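Local coordinates for protein nicking enzyme (Staphylococcus aureus, PDB 4HTE) that probably nicks plasmid DNA at the origin of transfer as a conjugative relaxase of the MobA/MobL family, this chain being its all-helical C-terminal domain, at residues A[276-281]-A[339-344]; A[252-257]-A[329-334]; A[217-222]-A[243-248]; A[113-118]-A[134-139]. All blocks are in the same frame, centred on the assembly; numbering follows the deposited sequence.

Contact 1: A[276-281]-A[339-344]; sequences YSDEDR and VGDEIS
Arg281 extends toward Asp341 with CG anti to its own backbone N (chi1 -165°), and the chain then bends at chi3 (-57°), which turns NE. Asp341 also has CG anti to its backbone N. The two side chains slide past each other in opposite directions. Asp341 OD2 sits 3.3 Å from Arg281 CD, alongside the aliphatic part of the chain, and near the edge of the guanidinium. The carboxylate and guanidinium planes are 72° apart. Arg281 NH1 to Asp341 OD2 is a long salt bridge of 3.6 Å. Val339 comes from another direction, tip to tip with Arg281. Its CG1 lies over one guanidinium face, 3.6 Å from Arg281 NH1.

The contact is a salt-bridge network of Asp278, Arg281 and Asp341, built where two helices start. Asp278 opens helix 278-293, and Asp341 is at the N-cap position of helix 342-351. Gly340, with positive phi, follows helix 327-339 and leads into that N-cap position. Arg281 NH1 also pairs with Asp278 within its own helix, though the modelled separation is too short to trust. Asp278 OD1 and Asp341 OD2 are 4.1 Å apart, so the shared arginine probably offsets the repulsion of these like charges. Glu335 of helix 327-339 forms a further salt bridge with Arg281 NE.

Ser344 packs deeper, one turn into its helix. Its OG is anti to the carbonyl carbon and approaches Arg281 CG at 3.6 Å. The same hydroxyl is close to Asp341 OD2, in a hydrogen bond whose modelled length is doubtful.

Contact 2: A[252-257]-A[329-334]; sequences IDFKTY and LKHLYQ
The helical turn bearing Phe254 and Tyr257 crosses the turn bearing His331 almost perpendicularly. The two short axes make an angle of 83° and come within 10.2 Å. Helix 245-269 meets helix 327-339 here. Phe254, Tyr257 and His331 form an aromatic cluster at the crossing, with the histidine touching both other residues.

Tyr257 has CG anti to its backbone N and extends toward helix 327-339. His331 places its CB over the centre of the Tyr257 ring, 3.5 Å from the centroid, in a CH-pi contact. The two rings are nearly parallel, with planes 23° apart. They are slid so far that they barely overlap, and their centroids lie 5.3 Å apart. The imidazole instead reaches the backbone of helix 245-269, where His331 CE1 is 3.4 Å from Phe254 CA. Its ring meets the Phe254 ring obliquely.

The site lies beside a calcium ion, about 6 Å from the Tyr257 side chain, and near Asp320 and Asp328, which bind calcium in a structure of this protein. Lys275 adds a cation-pi contact to Tyr257. The tyrosine OH packs on the second helix, 3.6 Å from Leu332 CA, and has a weak hydrogen bond to Glu335.

Gln334, extended beyond CG, crosses Phe254 at about a right angle. His331 ND1 donates to Gln334 OE1 at 3.3 Å with an angle of 157°, and meets this oxygen from above the amide plane. The same Gln334 OE1 lies at the edge of the phenylalanine ring, 3.3 Å from Phe254 CE2.

Contact 3: A[217-222]-A[243-248]; sequences ILEDYY and TDIKEK
Glu219 and Lys248 cross at about a right angle, and their charged ends meet. Lys248 is fully extended beyond CG and reaches across to helix 198-227. Its NZ donates to Glu219 OE2 at 2.8 Å, a hydrogen-bonded salt bridge. Glu219 OE2 uses its anti lone pair, the one away from the other oxygen. The glutamate has CG anti to its backbone N and then bends at chi2 (134°), which places CD. Lys248 is largely buried, and Glu219 is not its only partner. Asp223, one turn further along helix 198-227, makes a second salt bridge to the same NZ, and Asn240 adds a weak bond. Two carboxylates around one ammonium would be expected to keep it charged.

Ile245 crosses Glu219 obliquely. Its CB is 4.0 Å from Glu219 OE1, so the carboxylate has the lysine at one oxygen and the isoleucine CB near the other. Ile245 CD1 and Leu218 CD2 are 4.3 Å apart, a loose apolar contact. On the next turn, the Tyr222 ring comes obliquely to the start of Lys248, with CD2 4.3 Å from Lys248 CB. Leu218 CG sits over one face of that ring, toward its rim.

Asp244 is the N-cap of helix 245-269, through a weak bond from Lys246 N. The contact therefore packs the first turn of this helix against the later part of helix 198-227. Leu218 and Ile245 both continue onto Leu159 of helix 159-179, and Leu218 also touches Leu148 of helix 130-152.

Contact 4: A[113-118]-A[134-139]; sequences IFITRT and DIVKEK
Phe114 and Ile135 are central to a helix-helix crossing inside the helical bundle. Helix 109-122 and helix 130-152 follow each other in the chain. The short axes cross at 108°, 9.7 Å apart at their closest. Residues 113-118 fall in the sequence family called the nicking enzyme C-terminal middle helical domain.

Phe114 has CG anti to its backbone N (chi1 -174°), and its ring reaches the second helix. The CB of Lys139 lies over one face of the ring. The rest of the lysine slides past the ring in the opposite direction, with its CE 3.9 Å from Phe114 CB. Ile135 serves two neighbours with two branches. Its CD1 approaches Phe114 CE2 obliquely at 3.4 Å. Its CG2 sits between the backbone N and the carbonyl carbon, and meets Ile115 CG1 at 3.4 Å. Thr118 CB packs 3.9 Å from Ile135 CD1. Ile115 CD1 reaches Val136 CG2 more loosely, at 4.4 Å.

Glu138 and Lys139 turn their charges to their own helix, in salt bridges with Lys142 and Glu143. Pro41 and Ile42 of helix 41-58 also touch Phe114. The two segments are thus held together by apolar packing, to which the lysine contributes its hydrocarbon part while its charge is paired within its own helix.

Contact 3 is the buried one of the four. The others are partly buried, and contact 1, about 34 Å from the chain centre, is the most peripheral. Contacts 2 and 3 share helix 245-269 and touch through Ile252 and Tyr222. Contacts 1 and 2 touch through Tyr276 on Tyr257 and Arg281 on Leu332, and their segments alternate along the chain. Contact 4 joins two earlier helices and touches none of the others. Its chemistry is apolar. Contact 3 combines apolar packing with an ion pair made by a buried lysine, contact 2 is aromatic and lies near calcium, and contact 1 is a charged network at two helix starts.

Contact 1: A[276-281]-A[339-344]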
# COMPACT_ATOMS: atom_id res chain seq x y z
N TYR A 276 -2.40 -14.89 23.51
CA TYR A 276 -3.45 -15.82 23.93
C TYR A 276 -3.15 -16.48 25.27
O TYR A 276 -2.01 -16.50 25.74
CB TYR A 276 -3.65 -16.90 22.88
CG TYR A 276 -4.24 -16.39 21.59
CD1 TYR A 276 -5.53 -15.89 21.55
CD2 TYR A 276 -3.50 -16.40 20.41
CE1 TYR A 276 -6.08 -15.41 20.38
CE2 TYR A 276 -4.04 -15.92 19.23
CZ TYR A 276 -5.33 -15.43 19.22
OH TYR A 276 -5.88 -14.96 18.05
N SER A 277 -4.21 -17.01 25.88
CA SER A 277 -4.08 -17.80 27.10
C SER A 277 -3.62 -19.20 26.73
O SER A 277 -3.63 -19.58 25.56
CB SER A 277 -5.44 -17.88 27.80
OG SER A 277 -6.07 -16.62 27.84
N ASP A 278 -3.19 -19.97 27.72
CA ASP A 278 -2.79 -21.35 27.48
C ASP A 278 -3.99 -22.18 27.03
O ASP A 278 -3.87 -23.04 26.15
CB ASP A 278 -2.15 -21.97 28.72
CG ASP A 278 -0.65 -21.73 28.80
OD1 ASP A 278 -0.00 -21.67 27.74
OD2 ASP A 278 -0.13 -21.61 29.93
N GLU A 279 -5.14 -21.92 27.64
CA GLU A 279 -6.36 -22.62 27.28
C GLU A 279 -6.75 -22.30 25.84
O GLU A 279 -6.88 -23.19 25.01
CB GLU A 279 -7.50 -22.23 28.23
N ASP A 280 -6.93 -21.01 25.56
CA ASP A 280 -7.30 -20.56 24.22
C ASP A 280 -6.32 -21.10 23.18
O ASP A 280 -6.74 -21.63 22.15
CB ASP A 280 -7.32 -19.03 24.16
CG ASP A 280 -8.34 -18.42 25.09
OD1 ASP A 280 -9.39 -19.06 25.33
OD2 ASP A 280 -8.10 -17.30 25.58
N ARG A 281 -5.03 -20.97 23.46
CA ARG A 281 -4.00 -21.41 22.53
C ARG A 281 -4.22 -22.86 22.13
O ARG A 281 -4.12 -23.22 20.96
CB ARG A 281 -2.61 -21.22 23.13
CG ARG A 281 -1.48 -21.29 22.12
CD ARG A 281 -0.13 -21.02 22.76
NE ARG A 281 -0.09 -19.73 23.44
CZ ARG A 281 0.13 -19.54 24.74
NH1 ARG A 281 0.34 -20.55 25.56
NH2 ARG A 281 0.13 -18.31 25.22
N VAL A 339 6.79 -19.51 25.10
CA VAL A 339 6.27 -19.80 26.43
C VAL A 339 6.43 -21.28 26.79
O VAL A 339 6.28 -21.67 27.95
CB VAL A 339 4.78 -19.38 26.56
CG1 VAL A 339 3.88 -20.29 25.73
CG2 VAL A 339 4.34 -19.39 28.02
N GLY A 340 6.74 -22.09 25.79
CA GLY A 340 6.98 -23.51 26.00
C GLY A 340 5.72 -24.35 26.03
O GLY A 340 5.69 -25.41 26.67
N ASP A 341 4.68 -23.90 25.35
CA ASP A 341 3.43 -24.65 25.28
C ASP A 341 3.61 -25.85 24.36
O ASP A 341 3.23 -25.82 23.19
CB ASP A 341 2.29 -23.76 24.77
CG ASP A 341 0.94 -24.43 24.86
OD1 ASP A 341 0.83 -25.47 25.54
OD2 ASP A 341 -0.03 -23.92 24.26
N GLU A 342 4.20 -26.91 24.91
CA GLU A 342 4.48 -28.12 24.14
C GLU A 342 3.23 -28.64 23.44
O GLU A 342 3.26 -28.95 22.25
CB GLU A 342 5.06 -29.20 25.05
N ILE A 343 2.13 -28.73 24.19
CA ILE A 343 0.87 -29.23 23.64
C ILE A 343 0.54 -28.54 22.32
O ILE A 343 0.45 -29.18 21.28
CB ILE A 343 -0.29 -29.01 24.63
N SER A 344 0.36 -27.22 22.37
CA SER A 344 0.03 -26.44 21.18
C SER A 344 1.14 -26.52 20.14
O SER A 344 0.89 -26.84 18.97
CB SER A 344 -0.22 -24.98 21.55
OG SER A 344 -1.35 -24.87 22.41

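Contact 2: A[252-257]-A[329-334]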
# COMPACT_ATOMS: atom_id res chain seq x y z
N ILE A 252 6.19 -5.52 10.96
CA ILE A 252 4.82 -5.15 10.63
C ILE A 252 3.91 -6.35 10.89
O ILE A 252 2.91 -6.24 11.58
CB ILE A 252 4.68 -4.71 9.17
CG1 ILE A 252 5.51 -3.46 8.90
CG2 ILE A 252 3.22 -4.45 8.83
CD1 ILE A 252 5.14 -2.27 9.77
N ASP A 253 4.27 -7.49 10.32
CA ASP A 253 3.52 -8.72 10.53
C ASP A 253 3.40 -9.00 12.02
O ASP A 253 2.33 -9.35 12.51
CB ASP A 253 4.21 -9.89 9.83
CG ASP A 253 4.06 -9.84 8.32
OD1 ASP A 253 3.03 -9.32 7.84
OD2 ASP A 253 4.97 -10.33 7.62
N PHE A 254 4.51 -8.86 12.73
CA PHE A 254 4.53 -9.09 14.17
C PHE A 254 3.62 -8.09 14.89
O PHE A 254 3.01 -8.42 15.90
CB PHE A 254 5.96 -8.97 14.71
CG PHE A 254 6.09 -9.32 16.17
CD1 PHE A 254 5.88 -8.35 17.13
CD2 PHE A 254 6.41 -10.60 16.56
CE1 PHE A 254 5.99 -8.66 18.48
CE2 PHE A 254 6.52 -10.92 17.90
CZ PHE A 254 6.31 -9.94 18.86
N LYS A 255 3.54 -6.88 14.36
CA LYS A 255 2.72 -5.84 14.96
C LYS A 255 1.24 -6.18 14.84
O LYS A 255 0.49 -6.10 15.81
CB LYS A 255 2.99 -4.50 14.28
CG LYS A 255 2.23 -3.33 14.88
CD LYS A 255 1.95 -2.25 13.83
CE LYS A 255 0.84 -2.65 12.87
NZ LYS A 255 -0.50 -2.66 13.52
N THR A 256 0.82 -6.56 13.63
CA THR A 256 -0.58 -6.83 13.34
C THR A 256 -1.10 -8.04 14.11
O THR A 256 -2.31 -8.25 14.19
CB THR A 256 -0.83 -7.05 11.84
OG1 THR A 256 -0.14 -8.22 11.39
CG2 THR A 256 -0.37 -5.83 11.02
N TYR A 257 -0.20 -8.84 14.66
CA TYR A 257 -0.59 -10.00 15.45
C TYR A 257 -0.77 -9.63 16.92
O TYR A 257 -1.70 -10.08 17.57
CB TYR A 257 0.43 -11.12 15.30
CG TYR A 257 0.15 -12.33 16.16
CD1 TYR A 257 0.79 -12.50 17.38
CD2 TYR A 257 -0.75 -13.30 15.75
CE1 TYR A 257 0.53 -13.60 18.17
CE2 TYR A 257 -1.01 -14.41 16.54
CZ TYR A 257 -0.36 -14.56 17.75
OH TYR A 257 -0.61 -15.66 18.53
N LEU A 329 -1.13 -17.79 12.29
CA LEU A 329 -0.63 -19.13 12.60
C LEU A 329 0.88 -19.11 12.81
O LEU A 329 1.39 -19.76 13.73
CB LEU A 329 -0.98 -20.11 11.47
CG LEU A 329 -1.28 -21.55 11.89
CD1 LEU A 329 -1.07 -22.50 10.72
CD2 LEU A 329 -0.46 -21.99 13.10
N LYS A 330 1.59 -18.38 11.97
CA LYS A 330 3.04 -18.28 12.06
C LYS A 330 3.45 -17.77 13.44
O LYS A 330 4.33 -18.34 14.08
CB LYS A 330 3.59 -17.36 10.98
N HIS A 331 2.82 -16.70 13.88
CA HIS A 331 3.16 -16.08 15.16
C HIS A 331 2.62 -16.88 16.33
O HIS A 331 3.13 -16.77 17.45
CB HIS A 331 2.66 -14.64 15.21
CG HIS A 331 3.41 -13.72 14.30
ND1 HIS A 331 4.61 -13.16 14.65
CD2 HIS A 331 3.13 -13.28 13.05
CE1 HIS A 331 5.05 -12.40 13.65
NE2 HIS A 331 4.16 -12.45 12.67
N LEU A 332 1.60 -17.68 16.09
CA LEU A 332 1.07 -18.57 17.12
C LEU A 332 2.15 -19.57 17.50
O LEU A 332 2.42 -19.80 18.68
CB LEU A 332 -0.17 -19.31 16.63
CG LEU A 332 -1.36 -19.36 17.59
CD1 LEU A 332 -2.37 -20.40 17.13
CD2 LEU A 332 -0.93 -19.64 19.02
N TYR A 333 2.75 -20.19 16.48
CA TYR A 333 3.88 -21.09 16.69
C TYR A 333 4.95 -20.37 17.49
O TYR A 333 5.42 -20.87 18.51
CB TYR A 333 4.43 -21.55 15.33
CG TYR A 333 5.28 -22.81 15.36
CD1 TYR A 333 5.96 -23.20 16.51
CD2 TYR A 333 5.41 -23.60 14.23
CE1 TYR A 333 6.74 -24.35 16.52
CE2 TYR A 333 6.19 -24.74 14.23
CZ TYR A 333 6.85 -25.11 15.38
OH TYR A 333 7.63 -26.25 15.39
N GLN A 334 5.34 -19.19 17.02
CA GLN A 334 6.34 -18.39 17.70
C GLN A 334 5.98 -18.22 19.17
O GLN A 334 6.85 -18.32 20.05
CB GLN A 334 6.45 -17.02 17.04
CG GLN A 334 7.69 -16.25 17.41
CD GLN A 334 7.69 -14.87 16.81
OE1 GLN A 334 6.72 -14.12 16.95
NE2 GLN A 334 8.76 -14.52 16.11

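Contact 3: A[217-222]-A[243-248]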
# COMPACT_ATOMS: atom_id res chain seq x y z
N ILE A 217 8.37 2.46 -2.23
CA ILE A 217 7.21 3.05 -1.58
C ILE A 217 6.92 2.31 -0.27
O ILE A 217 6.82 2.93 0.79
CB ILE A 217 5.97 2.98 -2.48
CG1 ILE A 217 6.12 3.92 -3.67
CG2 ILE A 217 4.72 3.33 -1.68
CD1 ILE A 217 4.94 3.92 -4.61
N LEU A 218 6.79 0.99 -0.37
CA LEU A 218 6.50 0.15 0.79
C LEU A 218 7.44 0.48 1.95
O LEU A 218 6.99 0.72 3.07
CB LEU A 218 6.65 -1.33 0.42
CG LEU A 218 6.06 -2.32 1.42
CD1 LEU A 218 4.55 -2.34 1.30
CD2 LEU A 218 6.65 -3.71 1.23
N GLU A 219 8.74 0.48 1.67
CA GLU A 219 9.75 0.75 2.69
C GLU A 219 9.46 2.06 3.41
O GLU A 219 9.54 2.14 4.63
CB GLU A 219 11.14 0.78 2.06
CG GLU A 219 12.25 1.13 3.04
CD GLU A 219 13.46 0.22 2.91
OE1 GLU A 219 13.75 -0.25 1.79
OE2 GLU A 219 14.12 -0.04 3.94
N ASP A 220 9.12 3.10 2.64
CA ASP A 220 8.75 4.38 3.22
C ASP A 220 7.46 4.24 4.03
O ASP A 220 7.36 4.72 5.16
CB ASP A 220 8.57 5.43 2.12
CG ASP A 220 9.85 5.69 1.35
OD1 ASP A 220 10.94 5.55 1.93
OD2 ASP A 220 9.75 6.04 0.15
N TYR A 221 6.48 3.58 3.42
CA TYR A 221 5.18 3.38 4.04
C TYR A 221 5.30 2.62 5.36
O TYR A 221 4.51 2.84 6.28
CB TYR A 221 4.27 2.61 3.08
CG TYR A 221 2.94 2.17 3.65
CD1 TYR A 221 1.94 3.08 3.92
CD2 TYR A 221 2.69 0.82 3.89
CE1 TYR A 221 0.72 2.67 4.44
CE2 TYR A 221 1.48 0.41 4.40
CZ TYR A 221 0.49 1.33 4.67
OH TYR A 221 -0.71 0.91 5.18
N TYR A 222 6.28 1.73 5.45
CA TYR A 222 6.55 1.02 6.69
C TYR A 222 7.25 1.96 7.66
O TYR A 222 6.81 2.15 8.79
CB TYR A 222 7.41 -0.22 6.44
CG TYR A 222 6.67 -1.41 5.86
CD1 TYR A 222 5.33 -1.32 5.49
CD2 TYR A 222 7.31 -2.63 5.70
CE1 TYR A 222 4.66 -2.42 4.97
CE2 TYR A 222 6.65 -3.73 5.18
CZ TYR A 222 5.33 -3.62 4.81
OH TYR A 222 4.67 -4.71 4.29
N THR A 243 18.70 -2.65 10.01
CA THR A 243 17.71 -3.53 9.38
C THR A 243 17.46 -3.21 7.91
O THR A 243 17.54 -2.06 7.49
CB THR A 243 16.36 -3.47 10.12
OG1 THR A 243 15.76 -2.18 9.95
CG2 THR A 243 16.55 -3.76 11.60
N ASP A 244 17.16 -4.25 7.15
CA ASP A 244 16.78 -4.11 5.75
C ASP A 244 15.25 -4.07 5.64
O ASP A 244 14.57 -3.85 6.63
CB ASP A 244 17.36 -5.26 4.91
CG ASP A 244 16.87 -6.62 5.37
OD1 ASP A 244 16.44 -7.42 4.51
OD2 ASP A 244 16.94 -6.90 6.58
N ILE A 245 14.72 -4.29 4.44
CA ILE A 245 13.27 -4.24 4.23
C ILE A 245 12.57 -5.50 4.72
O ILE A 245 11.51 -5.43 5.35
CB ILE A 245 12.91 -4.00 2.75
CG1 ILE A 245 11.42 -3.67 2.63
CG2 ILE A 245 13.26 -5.22 1.90
CD1 ILE A 245 10.97 -3.40 1.21
N LYS A 246 13.15 -6.66 4.43
CA LYS A 246 12.55 -7.93 4.83
C LYS A 246 12.35 -7.95 6.35
O LYS A 246 11.29 -8.33 6.84
CB LYS A 246 13.43 -9.10 4.40
N GLU A 247 13.39 -7.54 7.08
CA GLU A 247 13.32 -7.48 8.53
C GLU A 247 12.21 -6.54 8.98
O GLU A 247 11.54 -6.79 9.99
CB GLU A 247 14.66 -7.01 9.10
N LYS A 248 12.01 -5.45 8.24
CA LYS A 248 10.97 -4.48 8.56
C LYS A 248 9.58 -5.10 8.40
O LYS A 248 8.69 -4.85 9.22
CB LYS A 248 11.10 -3.23 7.68
CG LYS A 248 12.29 -2.35 8.04
CD LYS A 248 12.40 -1.15 7.12
CE LYS A 248 13.64 -0.32 7.43
NZ LYS A 248 13.74 0.90 6.58

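Contact 4: A[113-118]-A[134-139]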
# COMPACT_ATOMS: atom_id res chain seq x y z
N ILE A 113 0.21 22.07 -0.29
CA ILE A 113 -1.13 21.94 -0.87
C ILE A 113 -2.00 21.01 -0.04
O ILE A 113 -3.13 21.34 0.30
CB ILE A 113 -1.05 21.40 -2.30
CG1 ILE A 113 -0.44 22.46 -3.23
CG2 ILE A 113 -2.44 21.02 -2.79
CD1 ILE A 113 0.09 21.89 -4.52
N PHE A 114 -1.46 19.84 0.29
CA PHE A 114 -2.18 18.86 1.09
C PHE A 114 -2.60 19.46 2.43
O PHE A 114 -3.76 19.38 2.82
CB PHE A 114 -1.33 17.61 1.33
CG PHE A 114 -2.07 16.49 2.01
CD1 PHE A 114 -2.92 15.66 1.29
CD2 PHE A 114 -1.90 16.26 3.37
CE1 PHE A 114 -3.59 14.63 1.92
CE2 PHE A 114 -2.58 15.23 4.00
CZ PHE A 114 -3.42 14.42 3.27
N ILE A 115 -1.64 20.08 3.11
CA ILE A 115 -1.90 20.68 4.42
C ILE A 115 -2.90 21.81 4.30
O ILE A 115 -3.86 21.88 5.07
CB ILE A 115 -0.60 21.21 5.05
CG1 ILE A 115 0.40 20.07 5.24
CG2 ILE A 115 -0.90 21.89 6.37
CD1 ILE A 115 1.65 20.45 5.99
N THR A 116 -2.68 22.70 3.34
CA THR A 116 -3.56 23.83 3.11
C THR A 116 -5.00 23.37 2.97
O THR A 116 -5.90 23.91 3.61
CB THR A 116 -3.16 24.60 1.83
OG1 THR A 116 -1.91 25.26 2.04
CG2 THR A 116 -4.22 25.63 1.46
N ARG A 117 -5.21 22.37 2.12
CA ARG A 117 -6.55 21.90 1.79
C ARG A 117 -7.22 21.19 2.96
O ARG A 117 -8.44 21.24 3.11
CB ARG A 117 -6.48 20.96 0.59
CG ARG A 117 -6.05 21.66 -0.69
CD ARG A 117 -7.13 22.60 -1.19
NE ARG A 117 -8.34 21.87 -1.54
CZ ARG A 117 -9.47 22.43 -1.97
NH1 ARG A 117 -9.55 23.75 -2.10
NH2 ARG A 117 -10.51 21.68 -2.26
N THR A 118 -6.42 20.52 3.78
CA THR A 118 -6.96 19.76 4.91
C THR A 118 -7.42 20.71 6.01
O THR A 118 -8.46 20.49 6.63
CB THR A 118 -5.92 18.78 5.47
OG1 THR A 118 -4.79 18.72 4.59
CG2 THR A 118 -6.52 17.39 5.62
N ASP A 134 2.40 16.55 11.98
CA ASP A 134 1.59 15.33 12.01
C ASP A 134 0.74 15.17 10.76
O ASP A 134 0.58 14.06 10.25
CB ASP A 134 0.70 15.33 13.25
CG ASP A 134 1.43 14.89 14.51
OD1 ASP A 134 2.23 13.93 14.43
OD2 ASP A 134 1.21 15.50 15.57
N ILE A 135 0.18 16.27 10.28
CA ILE A 135 -0.74 16.22 9.14
C ILE A 135 -0.04 15.67 7.90
O ILE A 135 -0.65 14.96 7.10
CB ILE A 135 -1.35 17.61 8.85
CG1 ILE A 135 -2.62 17.47 8.01
CG2 ILE A 135 -0.34 18.50 8.17
CD1 ILE A 135 -2.39 17.45 6.51
N VAL A 136 1.24 15.98 7.74
CA VAL A 136 2.01 15.48 6.60
C VAL A 136 2.12 13.96 6.67
O VAL A 136 2.01 13.27 5.66
CB VAL A 136 3.42 16.11 6.52
CG1 VAL A 136 4.49 15.09 6.90
CG2 VAL A 136 3.67 16.67 5.13
N LYS A 137 2.33 13.45 7.88
CA LYS A 137 2.39 12.02 8.12
C LYS A 137 1.14 11.36 7.55
O LYS A 137 1.19 10.22 7.08
CB LYS A 137 2.48 11.75 9.63
CG LYS A 137 2.67 10.29 10.02
CD LYS A 137 2.50 10.10 11.52
CE LYS A 137 2.81 8.69 11.96
NZ LYS A 137 4.27 8.40 11.92
N GLU A 138 0.03 12.08 7.59
CA GLU A 138 -1.24 11.56 7.09
C GLU A 138 -1.18 11.35 5.57
O GLU A 138 -1.58 10.31 5.07
CB GLU A 138 -2.39 12.51 7.44
CG GLU A 138 -3.77 11.98 7.10
CD GLU A 138 -4.86 12.98 7.43
OE1 GLU A 138 -4.76 13.66 8.47
OE2 GLU A 138 -5.83 13.08 6.65
N LYS A 139 -0.68 12.35 4.85
CA LYS A 139 -0.58 12.26 3.40
C LYS A 139 0.39 11.15 3.01
O LYS A 139 0.11 10.35 2.11
CB LYS A 139 -0.11 13.58 2.78
CG LYS A 139 1.35 13.57 2.32
CD LYS A 139 1.71 14.81 1.53
CE LYS A 139 1.10 14.77 0.14
NZ LYS A 139 2.09 15.15 -0.91